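Local structure of N2152 (Neocallimastix frontalis, 5U22) at residues 241-249 with 264-275. The protein is a family 39 glycoside hydrolase from a rumen anaerobic fungus that probably cleaves glycosidic bonds in rare arabinosyl substrates. Numbering follows the deposited sequence.
Sequences PITINEYCD and FIGRFERYKVDS
In the beta-alpha-beta unit built from strand 242-247, helix 258-270 and strand 275-278, Tyr247, Phe264 and Phe268 form an aromatic cluster between strand and helix. The edge of Phe268 meets a face of Tyr247 in a T-shaped pair, planes at 81°, with Phe268 CE2 3.4 Å from Tyr247 CD1. Phe268 CZ also lies 3.7 Å from Ile244 CG2. Phe264 meets the tyrosine obliquely, its CG 3.5 Å from Tyr247 CD2, while its far end, CZ, lies 3.4 Å from Cys248 O. Tyr247 CG sits between its own backbone N and carbonyl carbon (chi1 68°), which swings the ring toward the helix; its hydroxyl bonds to Ala40 O and Tyr306. An alanine in place of Phe264 would probably open a gap beside Tyr247 CD2 and deprive the 248-249 backbone of its aromatic packing.

Beyond the Schellman motif that ends the helix, with Lys272 as its C-prime residue, the chain joins the sheet parallel to the first strand. Ile242 O accepts from both Asp274 N (2.9 Å) and Ser275 N (3.2 Å), and Ile244 N donates to Ser275 O (2.9 Å). On one sheet face the hydroxyls of Thr243 and Ser275 share a hydrogen bond, OG1 to OG 2.7 Å. Glu246 turns away to a salt bridge with Arg68 and a hydrogen bond to bound BTB, probably from the crystallisation liquor. This beta-alpha-beta crossover is the unit repeated round the hydrolase's TIM barrel.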
loop_
_atom_site.group_PDB
_atom_site.type_symbol
_atom_site.label_atom_id
_atom_site.label_comp_id
_atom_site.label_asym_id
_atom_site.label_seq_id
_atom_site.Cartn_x
_atom_site.Cartn_y
_atom_site.Cartn_z
ATOM N N PRO A 241 -9.121 -4.826 10.162
ATOM C CA PRO A 241 -7.981 -4.236 9.445
ATOM C C PRO A 241 -8.320 -4.087 7.974
ATOM O O PRO A 241 -9.009 -4.930 7.394
ATOM C CB PRO A 241 -6.853 -5.258 9.637
ATOM C CG PRO A 241 -7.299 -6.153 10.748
ATOM C CD PRO A 241 -8.796 -6.131 10.758
ATOM N N ILE A 242 -7.802 -3.019 7.367
ATOM C CA ILE A 242 -8.061 -2.693 5.968
ATOM C C ILE A 242 -6.803 -2.963 5.156
ATOM O O ILE A 242 -5.716 -2.501 5.519
ATOM C CB ILE A 242 -8.488 -1.226 5.803
ATOM C CG1 ILE A 242 -9.771 -0.947 6.580
ATOM C CG2 ILE A 242 -8.635 -0.876 4.322
ATOM C CD1 ILE A 242 -10.116 0.530 6.637
ATOM N N THR A 243 -6.955 -3.671 4.039
ATOM C CA THR A 243 -5.872 -3.813 3.078
ATOM C C THR A 243 -6.326 -3.287 1.720
ATOM O O THR A 243 -7.286 -3.797 1.133
ATOM C CB THR A 243 -5.372 -5.265 3.002
ATOM O OG1 THR A 243 -4.277 -5.330 2.090
ATOM C CG2 THR A 243 -6.438 -6.256 2.553
ATOM N N ILE A 244 -5.662 -2.235 1.239
ATOM C CA ILE A 244 -5.945 -1.711 -0.092
ATOM C C ILE A 244 -4.905 -2.327 -1.008
ATOM O O ILE A 244 -3.857 -1.725 -1.251
ATOM C CB ILE A 244 -5.906 -0.170 -0.130
ATOM C CG1 ILE A 244 -6.867 0.406 0.913
ATOM C CG2 ILE A 244 -6.268 0.360 -1.522
ATOM C CD1 ILE A 244 -8.304 -0.107 0.781
ATOM N N ASN A 245 -5.159 -3.545 -1.496
ATOM C CA ASN A 245 -4.054 -4.342 -2.003
ATOM C C ASN A 245 -3.832 -4.173 -3.496
ATOM O O ASN A 245 -3.061 -4.938 -4.082
ATOM C CB ASN A 245 -4.200 -5.827 -1.604
ATOM C CG ASN A 245 -5.503 -6.462 -2.050
ATOM O OD1 ASN A 245 -6.174 -5.978 -2.964
ATOM N ND2 ASN A 245 -5.853 -7.582 -1.419
ATOM N N GLU A 246 -4.453 -3.158 -4.103
ATOM C CA GLU A 246 -3.990 -2.552 -5.353
ATOM C C GLU A 246 -4.303 -1.068 -5.284
ATOM O O GLU A 246 -5.453 -0.705 -5.030
ATOM C CB GLU A 246 -4.670 -3.161 -6.588
ATOM C CG GLU A 246 -4.354 -4.661 -6.805
ATOM C CD GLU A 246 -4.927 -5.179 -8.104
ATOM O OE1 GLU A 246 -5.018 -4.371 -9.045
ATOM O OE2 GLU A 246 -5.291 -6.376 -8.177
ATOM N N TYR A 247 -3.304 -0.210 -5.510
ATOM C CA TYR A 247 -3.584 1.223 -5.559
ATOM C C TYR A 247 -2.721 1.924 -6.597
ATOM O O TYR A 247 -1.546 1.594 -6.768
ATOM C CB TYR A 247 -3.391 1.910 -4.190
ATOM C CG TYR A 247 -1.978 2.011 -3.625
ATOM C CD1 TYR A 247 -1.518 1.095 -2.683
ATOM C CD2 TYR A 247 -1.142 3.072 -3.963
ATOM C CE1 TYR A 247 -0.245 1.201 -2.136
ATOM C CE2 TYR A 247 0.128 3.181 -3.433
ATOM C CZ TYR A 247 0.570 2.255 -2.517
ATOM O OH TYR A 247 1.829 2.374 -1.980
ATOM N N CYS A 248 -3.312 2.917 -7.261
ATOM C CA CYS A 248 -2.633 3.672 -8.312
ATOM C C CYS A 248 -3.488 4.873 -8.664
ATOM O O CYS A 248 -4.711 4.828 -8.529
ATOM C CB CYS A 248 -2.420 2.804 -9.560
ATOM S SG CYS A 248 -1.361 3.511 -10.851
ATOM N N ASP A 249 -2.833 5.946 -9.102
ATOM C CA ASP A 249 -3.546 7.043 -9.738
ATOM C C ASP A 249 -4.385 6.516 -10.897
ATOM O O ASP A 249 -4.071 5.481 -11.492
ATOM C CB ASP A 249 -2.549 8.087 -10.256
ATOM C CG ASP A 249 -3.238 9.325 -10.774
ATOM O OD1 ASP A 249 -3.621 10.165 -9.940
ATOM O OD2 ASP A 249 -3.432 9.448 -12.002
ATOM N N PHE A 264 -1.289 8.666 -1.590
ATOM C CA PHE A 264 -1.791 7.396 -1.071
ATOM C C PHE A 264 -1.150 7.075 0.270
ATOM O O PHE A 264 -1.820 6.659 1.224
ATOM C CB PHE A 264 -1.505 6.270 -2.064
ATOM C CG PHE A 264 -2.345 6.322 -3.323
ATOM C CD1 PHE A 264 -3.623 5.787 -3.341
ATOM C CD2 PHE A 264 -1.848 6.892 -4.485
ATOM C CE1 PHE A 264 -4.398 5.819 -4.485
ATOM C CE2 PHE A 264 -2.620 6.933 -5.648
ATOM C CZ PHE A 264 -3.897 6.397 -5.649
ATOM N N ILE A 265 0.164 7.261 0.351
ATOM C CA ILE A 265 0.868 7.031 1.605
ATOM C C ILE A 265 0.286 7.910 2.706
ATOM O O ILE A 265 -0.063 7.427 3.790
ATOM C CB ILE A 265 2.375 7.277 1.414
ATOM C CG1 ILE A 265 2.993 6.166 0.560
ATOM C CG2 ILE A 265 3.070 7.406 2.762
ATOM C CD1 ILE A 265 4.381 6.495 0.021
ATOM N N GLY A 266 0.165 9.211 2.445
ATOM C CA GLY A 266 -0.368 10.102 3.464
ATOM C C GLY A 266 -1.756 9.702 3.929
ATOM O O GLY A 266 -2.031 9.664 5.132
ATOM N N ARG A 267 -2.638 9.360 2.985
ATOM C CA ARG A 267 -4.023 9.083 3.355
ATOM C C ARG A 267 -4.171 7.706 3.987
ATOM O O ARG A 267 -4.903 7.558 4.970
ATOM C CB ARG A 267 -4.929 9.258 2.128
ATOM C CG ARG A 267 -4.999 10.718 1.684
ATOM C CD ARG A 267 -5.503 10.917 0.260
ATOM N NE ARG A 267 -5.089 12.227 -0.247
ATOM C CZ ARG A 267 -5.497 12.759 -1.395
ATOM N NH1 ARG A 267 -6.354 12.098 -2.170
ATOM N NH2 ARG A 267 -5.044 13.954 -1.770
ATOM N N PHE A 268 -3.460 6.696 3.473
ATOM C CA PHE A 268 -3.444 5.393 4.141
ATOM C C PHE A 268 -2.970 5.521 5.582
ATOM O O PHE A 268 -3.546 4.912 6.493
ATOM C CB PHE A 268 -2.542 4.404 3.393
ATOM C CG PHE A 268 -3.081 3.951 2.056
ATOM C CD1 PHE A 268 -4.235 4.502 1.522
ATOM C CD2 PHE A 268 -2.417 2.968 1.338
ATOM C CE1 PHE A 268 -4.716 4.092 0.282
ATOM C CE2 PHE A 268 -2.901 2.538 0.111
ATOM C CZ PHE A 268 -4.056 3.112 -0.424
ATOM N N GLU A 269 -1.903 6.292 5.810
ATOM C CA GLU A 269 -1.426 6.471 7.176
ATOM C C GLU A 269 -2.443 7.239 8.010
ATOM O O GLU A 269 -2.666 6.913 9.180
ATOM C CB GLU A 269 -0.080 7.188 7.181
ATOM C CG GLU A 269 1.074 6.380 6.572
ATOM C CD GLU A 269 1.588 5.265 7.485
ATOM O OE1 GLU A 269 1.156 5.185 8.667
ATOM O OE2 GLU A 269 2.424 4.471 7.003
ATOM N N ARG A 270 -3.086 8.245 7.418
ATOM C CA ARG A 270 -4.058 9.047 8.161
ATOM C C ARG A 270 -5.206 8.192 8.682
ATOM O O ARG A 270 -5.712 8.421 9.787
ATOM C CB ARG A 270 -4.584 10.170 7.268
ATOM C CG ARG A 270 -5.634 11.067 7.904
ATOM C CD ARG A 270 -5.847 12.336 7.051
ATOM N NE ARG A 270 -4.582 13.036 6.787
ATOM C CZ ARG A 270 -4.088 13.258 5.567
ATOM N NH1 ARG A 270 -4.750 12.867 4.477
ATOM N NH2 ARG A 270 -2.929 13.877 5.429
ATOM N N TYR A 271 -5.624 7.194 7.911
ATOM C CA TYR A 271 -6.759 6.358 8.280
ATOM C C TYR A 271 -6.332 5.004 8.832
ATOM O O TYR A 271 -7.175 4.115 9.003
ATOM C CB TYR A 271 -7.703 6.208 7.083
ATOM C CG TYR A 271 -8.457 7.498 6.832
ATOM C CD1 TYR A 271 -9.628 7.775 7.523
ATOM C CD2 TYR A 271 -7.966 8.462 5.955
ATOM C CE1 TYR A 271 -10.318 8.965 7.318
ATOM C CE2 TYR A 271 -8.641 9.653 5.753
ATOM C CZ TYR A 271 -9.815 9.896 6.434
ATOM O OH TYR A 271 -10.483 11.078 6.236
ATOM N N LYS A 272 -5.048 4.840 9.137
ATOM C CA LYS A 272 -4.542 3.646 9.816
ATOM C C LYS A 272 -4.829 2.382 9.012
ATOM O O LYS A 272 -5.174 1.330 9.557
ATOM C CB LYS A 272 -5.096 3.548 11.234
ATOM C CG LYS A 272 -4.718 4.765 12.089
ATOM C CD LYS A 272 -5.171 4.624 13.536
ATOM C CE LYS A 272 -6.020 5.807 13.956
ATOM N N VAL A 273 -4.677 2.492 7.694
ATOM C CA VAL A 273 -4.759 1.320 6.834
ATOM C C VAL A 273 -3.706 0.309 7.266
ATOM O O VAL A 273 -2.564 0.665 7.581
ATOM C CB VAL A 273 -4.583 1.742 5.368
ATOM C CG1 VAL A 273 -4.273 0.539 4.485
ATOM C CG2 VAL A 273 -5.846 2.434 4.889
ATOM N N ASP A 274 -4.095 -0.965 7.299
ATOM C CA ASP A 274 -3.166 -1.991 7.749
ATOM C C ASP A 274 -2.087 -2.261 6.706
ATOM O O ASP A 274 -0.902 -2.392 7.048
ATOM C CB ASP A 274 -3.926 -3.273 8.085
ATOM C CG ASP A 274 -3.066 -4.269 8.807
ATOM O OD1 ASP A 274 -2.651 -3.972 9.946
ATOM O OD2 ASP A 274 -2.811 -5.343 8.242
ATOM N N SER A 275 -2.472 -2.369 5.434
ATOM C CA SER A 275 -1.506 -2.599 4.370
ATOM C C SER A 275 -2.046 -2.038 3.070
ATOM O O SER A 275 -3.255 -1.999 2.848
ATOM C CB SER A 275 -1.184 -4.091 4.191
ATOM O OG SER A 275 -2.329 -4.851 3.822
HETATM O O HOH W 1 -6.668 -0.981 9.192
#